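Local coordinates for protein putative glycosyl hydrolase (PDB 3K11) that is a putative glycosyl hydrolase of family 88, probably hydrolysing glycosidic substrates, although its actual function has not been established, at residues A[327-341]-A[402-414]. Numbering follows the deposited sequence. Where two conformers were deposited one is given.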
loop_
_atom_site.group_PDB
_atom_site.type_symbol
_atom_site.label_atom_id
_atom_site.label_comp_id
_atom_site.label_asym_id
_atom_site.label_seq_id
_atom_site.Cartn_x
_atom_site.Cartn_y
_atom_site.Cartn_z
ATOM N N SER A 327 -18.124 -3.794 11.457
ATOM C CA SER A 327 -18.737 -5.122 11.352
ATOM C C SER A 327 -17.742 -6.171 10.829
ATOM O O SER A 327 -17.638 -7.261 11.373
ATOM C CB SER A 327 -20.015 -5.129 10.522
ATOM O OG SER A 327 -19.815 -4.757 9.169
ATOM N N ALA A 328 -16.979 -5.831 9.812
ATOM C CA ALA A 328 -15.977 -6.743 9.297
ATOM C C ALA A 328 -14.952 -7.069 10.352
ATOM O O ALA A 328 -14.537 -8.218 10.508
ATOM C CB ALA A 328 -15.268 -6.136 8.089
ATOM N N THR A 329 -14.527 -6.048 11.085
ATOM C CA THR A 329 -13.561 -6.223 12.151
ATOM C C THR A 329 -14.053 -7.227 13.163
ATOM O O THR A 329 -13.309 -8.158 13.549
ATOM C CB THR A 329 -13.227 -4.872 12.827
ATOM O OG1 THR A 329 -12.649 -3.988 11.850
ATOM C CG2 THR A 329 -12.254 -5.065 13.992
ATOM N N ALA A 330 -15.322 -7.100 13.547
ATOM C CA ALA A 330 -15.909 -8.043 14.506
ATOM C C ALA A 330 -15.937 -9.482 13.960
ATOM O O ALA A 330 -15.654 -10.448 14.688
ATOM C CB ALA A 330 -17.355 -7.597 14.908
ATOM N N ILE A 331 -16.374 -9.625 12.720
ATOM C CA ILE A 331 -16.378 -10.924 12.056
ATOM C C ILE A 331 -14.961 -11.555 12.097
ATOM O O ILE A 331 -14.830 -12.739 12.474
ATOM C CB ILE A 331 -16.866 -10.881 10.596
ATOM C CG1 ILE A 331 -18.343 -10.433 10.487
ATOM C CG2 ILE A 331 -16.676 -12.272 9.938
ATOM C CD1 ILE A 331 -18.741 -9.922 9.041
ATOM N N TYR A 332 -13.931 -10.802 11.738
ATOM C CA TYR A 332 -12.579 -11.339 11.770
ATOM C C TYR A 332 -12.168 -11.762 13.155
ATOM O O TYR A 332 -11.518 -12.806 13.335
ATOM C CB TYR A 332 -11.551 -10.374 11.236
ATOM C CG TYR A 332 -11.828 -9.930 9.803
ATOM C CD1 TYR A 332 -12.277 -10.825 8.837
ATOM C CD2 TYR A 332 -11.575 -8.641 9.405
ATOM C CE1 TYR A 332 -12.508 -10.406 7.526
ATOM C CE2 TYR A 332 -11.805 -8.214 8.083
ATOM C CZ TYR A 332 -12.285 -9.100 7.167
ATOM O OH TYR A 332 -12.552 -8.693 5.867
ATOM N N VAL A 333 -12.497 -10.949 14.138
ATOM C CA VAL A 333 -12.173 -11.316 15.546
ATOM C C VAL A 333 -12.827 -12.662 15.899
ATOM O O VAL A 333 -12.187 -13.520 16.501
ATOM C CB VAL A 333 -12.609 -10.209 16.540
ATOM C CG1 VAL A 333 -12.511 -10.669 18.018
ATOM C CG2 VAL A 333 -11.739 -8.920 16.317
ATOM N N TYR A 334 -14.101 -12.821 15.568
ATOM C CA TYR A 334 -14.770 -14.087 15.827
ATOM C C TYR A 334 -14.011 -15.209 15.129
ATOM O O TYR A 334 -13.744 -16.250 15.724
ATOM C CB TYR A 334 -16.237 -14.134 15.368
ATOM C CG TYR A 334 -16.700 -15.578 15.312
ATOM C CD1 TYR A 334 -16.992 -16.279 16.479
ATOM C CD2 TYR A 334 -16.777 -16.275 14.107
ATOM C CE1 TYR A 334 -17.352 -17.608 16.425
ATOM C CE2 TYR A 334 -17.116 -17.641 14.059
ATOM C CZ TYR A 334 -17.410 -18.282 15.228
ATOM O OH TYR A 334 -17.781 -19.608 15.228
ATOM N N CYS A 335 -13.765 -15.042 13.835
ATOM C CA CYS A 335 -13.157 -16.131 13.093
ATOM C C CYS A 335 -11.807 -16.535 13.650
ATOM O O CYS A 335 -11.474 -17.704 13.680
ATOM C CB CYS A 335 -12.976 -15.760 11.645
ATOM S SG CYS A 335 -14.604 -15.627 10.810
ATOM N N LEU A 336 -11.011 -15.544 14.015
ATOM C CA LEU A 336 -9.665 -15.805 14.507
ATOM C C LEU A 336 -9.698 -16.480 15.861
ATOM O O LEU A 336 -9.009 -17.500 16.070
ATOM C CB LEU A 336 -8.851 -14.517 14.533
ATOM C CG LEU A 336 -8.493 -13.875 13.204
ATOM C CD1 LEU A 336 -7.919 -12.444 13.450
ATOM C CD2 LEU A 336 -7.553 -14.786 12.300
ATOM N N ALA A 337 -10.524 -15.976 16.783
ATOM C CA ALA A 337 -10.634 -16.601 18.116
ATOM C C ALA A 337 -11.141 -18.034 17.971
ATOM O O ALA A 337 -10.651 -18.952 18.651
ATOM C CB ALA A 337 -11.560 -15.781 19.000
ATOM N N HIS A 338 -12.134 -18.227 17.098
ATOM C CA HIS A 338 -12.721 -19.559 16.886
ATOM C C HIS A 338 -11.675 -20.562 16.360
ATOM O O HIS A 338 -11.563 -21.687 16.854
ATOM C CB HIS A 338 -13.864 -19.467 15.895
ATOM C CG HIS A 338 -14.661 -20.721 15.779
ATOM N ND1 HIS A 338 -15.374 -21.228 16.846
ATOM C CD2 HIS A 338 -14.880 -21.561 14.733
ATOM C CE1 HIS A 338 -15.965 -22.356 16.471
ATOM N NE2 HIS A 338 -15.706 -22.567 15.190
ATOM N N ALA A 339 -10.914 -20.107 15.362
ATOM C CA ALA A 339 -9.896 -20.938 14.713
ATOM C C ALA A 339 -8.795 -21.295 15.719
ATOM O O ALA A 339 -8.267 -22.395 15.677
ATOM C CB ALA A 339 -9.287 -20.220 13.496
ATOM N N ILE A 340 -8.453 -20.370 16.621
ATOM C CA ILE A 340 -7.482 -20.690 17.668
ATOM C C ILE A 340 -8.078 -21.712 18.624
ATOM O O ILE A 340 -7.416 -22.738 18.945
ATOM C CB ILE A 340 -7.042 -19.445 18.490
ATOM C CG1 ILE A 340 -6.271 -18.444 17.602
ATOM C CG2 ILE A 340 -6.139 -19.883 19.667
ATOM C CD1 ILE A 340 -6.201 -16.972 18.179
ATOM N N ASN A 341 -9.312 -21.452 19.054
ATOM C CA ASN A 341 -10.010 -22.364 19.966
ATOM C C ASN A 341 -10.146 -23.753 19.370
ATOM O O ASN A 341 -10.060 -24.748 20.110
ATOM C CB ASN A 341 -11.387 -21.823 20.331
ATOM C CG ASN A 341 -11.325 -20.592 21.231
ATOM O OD1 ASN A 341 -10.360 -20.414 21.988
ATOM N ND2 ASN A 341 -12.395 -19.803 21.220
ATOM N N PRO A 402 -22.168 -10.015 14.701
ATOM C CA PRO A 402 -20.727 -10.176 14.774
ATOM C C PRO A 402 -20.059 -9.735 16.063
ATOM O O PRO A 402 -19.203 -10.423 16.551
ATOM C CB PRO A 402 -20.242 -9.410 13.572
ATOM C CG PRO A 402 -21.339 -9.504 12.572
ATOM C CD PRO A 402 -22.600 -9.395 13.441
ATOM N N VAL A 403 -20.483 -8.619 16.649
ATOM C CA VAL A 403 -19.912 -8.179 17.906
ATOM C C VAL A 403 -20.240 -9.184 18.980
ATOM O O VAL A 403 -19.392 -9.511 19.817
ATOM C CB VAL A 403 -20.408 -6.745 18.247
ATOM C CG1 VAL A 403 -20.104 -6.386 19.707
ATOM C CG2 VAL A 403 -19.758 -5.736 17.247
ATOM N N LEU A 404 -21.491 -9.634 19.017
ATOM C CA LEU A 404 -21.888 -10.616 20.033
ATOM C C LEU A 404 -21.111 -11.919 19.900
ATOM O O LEU A 404 -20.658 -12.502 20.887
ATOM C CB LEU A 404 -23.400 -10.913 19.944
ATOM C CG LEU A 404 -24.355 -9.772 20.383
ATOM C CD1 LEU A 404 -25.817 -10.020 19.880
ATOM C CD2 LEU A 404 -24.341 -9.623 21.932
ATOM N N TRP A 405 -20.979 -12.370 18.669
ATOM C CA TRP A 405 -20.320 -13.651 18.371
ATOM C C TRP A 405 -18.833 -13.542 18.679
ATOM O O TRP A 405 -18.264 -14.416 19.317
ATOM C CB TRP A 405 -20.532 -14.009 16.900
ATOM C CG TRP A 405 -20.655 -15.480 16.596
ATOM C CD1 TRP A 405 -20.283 -16.525 17.376
ATOM C CD2 TRP A 405 -21.164 -16.043 15.392
ATOM N NE1 TRP A 405 -20.534 -17.701 16.740
ATOM C CE2 TRP A 405 -21.062 -17.439 15.510
ATOM C CE3 TRP A 405 -21.720 -15.504 14.233
ATOM C CZ2 TRP A 405 -21.453 -18.291 14.498
ATOM C CZ3 TRP A 405 -22.124 -16.347 13.240
ATOM C CH2 TRP A 405 -21.964 -17.722 13.359
ATOM N N ALA A 406 -18.215 -12.443 18.260
ATOM C CA ALA A 406 -16.803 -12.204 18.597
ATOM C C ALA A 406 -16.524 -12.178 20.111
ATOM O O ALA A 406 -15.549 -12.759 20.615
ATOM C CB ALA A 406 -16.331 -10.921 17.891
ATOM N N GLY A 407 -17.393 -11.493 20.838
ATOM C CA GLY A 407 -17.280 -11.405 22.291
ATOM C C GLY A 407 -17.402 -12.766 22.903
ATOM O O GLY A 407 -16.602 -13.152 23.745
ATOM N N ALA A 408 -18.421 -13.502 22.478
ATOM C CA ALA A 408 -18.622 -14.861 22.984
ATOM C C ALA A 408 -17.386 -15.727 22.808
ATOM O O ALA A 408 -16.996 -16.458 23.718
ATOM C CB ALA A 408 -19.797 -15.516 22.269
ATOM N N GLU A 409 -16.772 -15.632 21.636
ATOM C CA GLU A 409 -15.623 -16.446 21.305
ATOM C C GLU A 409 -14.355 -15.947 21.989
ATOM O O GLU A 409 -13.484 -16.745 22.431
ATOM C CB GLU A 409 -15.436 -16.500 19.773
ATOM C CG GLU A 409 -14.674 -17.704 19.304
ATOM C CD GLU A 409 -15.394 -19.025 19.520
ATOM O OE1 GLU A 409 -16.602 -19.028 19.715
ATOM O OE2 GLU A 409 -14.708 -20.041 19.505
HETATM N N MSE A 410 -14.251 -14.643 22.156
HETATM C CA MSE A 410 -13.152 -14.097 22.959
HETATM C C MSE A 410 -13.210 -14.560 24.406
HETATM O O MSE A 410 -12.163 -14.858 25.017
HETATM C CB MSE A 410 -13.124 -12.554 22.908
HETATM C CG MSE A 410 -12.651 -11.940 21.616
HETATM SE SE MSE A 410 -10.862 -12.354 21.174
HETATM C CE MSE A 410 -9.999 -11.916 22.802
ATOM N N ILE A 411 -14.398 -14.698 24.971
ATOM C CA ILE A 411 -14.515 -15.214 26.343
ATOM C C ILE A 411 -13.953 -16.632 26.421
ATOM O O ILE A 411 -13.165 -16.932 27.341
ATOM C CB ILE A 411 -15.979 -15.128 26.867
ATOM C CG1 ILE A 411 -16.334 -13.648 27.104
ATOM C CG2 ILE A 411 -16.234 -16.016 28.169
ATOM C CD1 ILE A 411 -17.883 -13.325 27.177
ATOM N N ARG A 412 -14.326 -17.488 25.460
ATOM C CA ARG A 412 -13.772 -18.849 25.388
ATOM C C ARG A 412 -12.257 -18.795 25.304
ATOM O O ARG A 412 -11.557 -19.478 26.049
ATOM C CB ARG A 412 -14.291 -19.586 24.158
ATOM C CG ARG A 412 -13.698 -20.985 23.948
ATOM C CD ARG A 412 -14.357 -21.975 24.833
ATOM N NE ARG A 412 -15.580 -22.518 24.236
ATOM C CZ ARG A 412 -16.575 -23.084 24.926
ATOM N NH1 ARG A 412 -16.550 -23.162 26.266
ATOM N NH2 ARG A 412 -17.631 -23.554 24.274
ATOM N N LEU A 413 -11.761 -17.996 24.368
ATOM C CA LEU A 413 -10.299 -17.873 24.155
ATOM C C LEU A 413 -9.573 -17.437 25.429
ATOM O O LEU A 413 -8.541 -18.034 25.847
ATOM C CB LEU A 413 -10.034 -16.876 23.010
ATOM C CG LEU A 413 -8.576 -16.650 22.568
ATOM C CD1 LEU A 413 -7.956 -17.954 22.017
ATOM C CD2 LEU A 413 -8.464 -15.510 21.540
ATOM N N LEU A 414 -10.102 -16.397 26.069
ATOM C CA LEU A 414 -9.487 -15.907 27.311
ATOM C C LEU A 414 -9.584 -16.887 28.476
ATOM O O LEU A 414 -8.746 -16.852 29.385
ATOM C CB LEU A 414 -10.072 -14.551 27.729
ATOM C CG LEU A 414 -9.897 -13.409 26.725
ATOM C CD1 LEU A 414 -10.827 -12.257 27.103
ATOM C CD2 LEU A 414 -8.424 -12.975 26.703
HETATM O O HOH W 1 -19.483 -20.439 17.166
#
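The Tyr334 ring lies between Trp405 on one face and His338 CB on the opposite face. The phenol and the five-membered ring of the indole overlap obliquely, with planes at 33° and centroids 3.8 Å apart. One water joins their polar ends: it donates to Tyr334 OH and accepts from Trp405 NE1, in the plane at the indole edge. Tyr334 OH also sits over the centre of one face of the His338 imidazole. At the edge of that imidazole is the Glu409 carboxylate, and His338 ND1 donates to Glu409 OE2 at 3.0 Å from above the carboxylate plane. Asn341 ND2 gives the same oxygen a nearly straight bond of 2.9 Å from the opposite face. A bend at chi2 (66°) turns the Glu409 carboxylate toward these two donors, and its side chain fits as a knob among Tyr334, Ala337, His338 and Asn341. With an alanine in place of Glu409, His338 ND1 and Asn341 ND2 would probably lose their shared acceptor. Elsewhere small residues bring the helices close: Ala406 CB lies 3.3 Å from Ala330 O, and the axes, running in the same general direction, cross at 28° and approach to 7.9 Å. Asp280 OD1 is hydrogen-bonded to His338 NE2, and Glu96 forms a salt bridge with Arg412. This buried helix pair is consistent with the (alpha/alpha)6 barrel of the six-hairpin clan, with helix 82-98 against Trp405, helix 265-281 against Tyr334 and helix 347-362 against Ile340 and Val403.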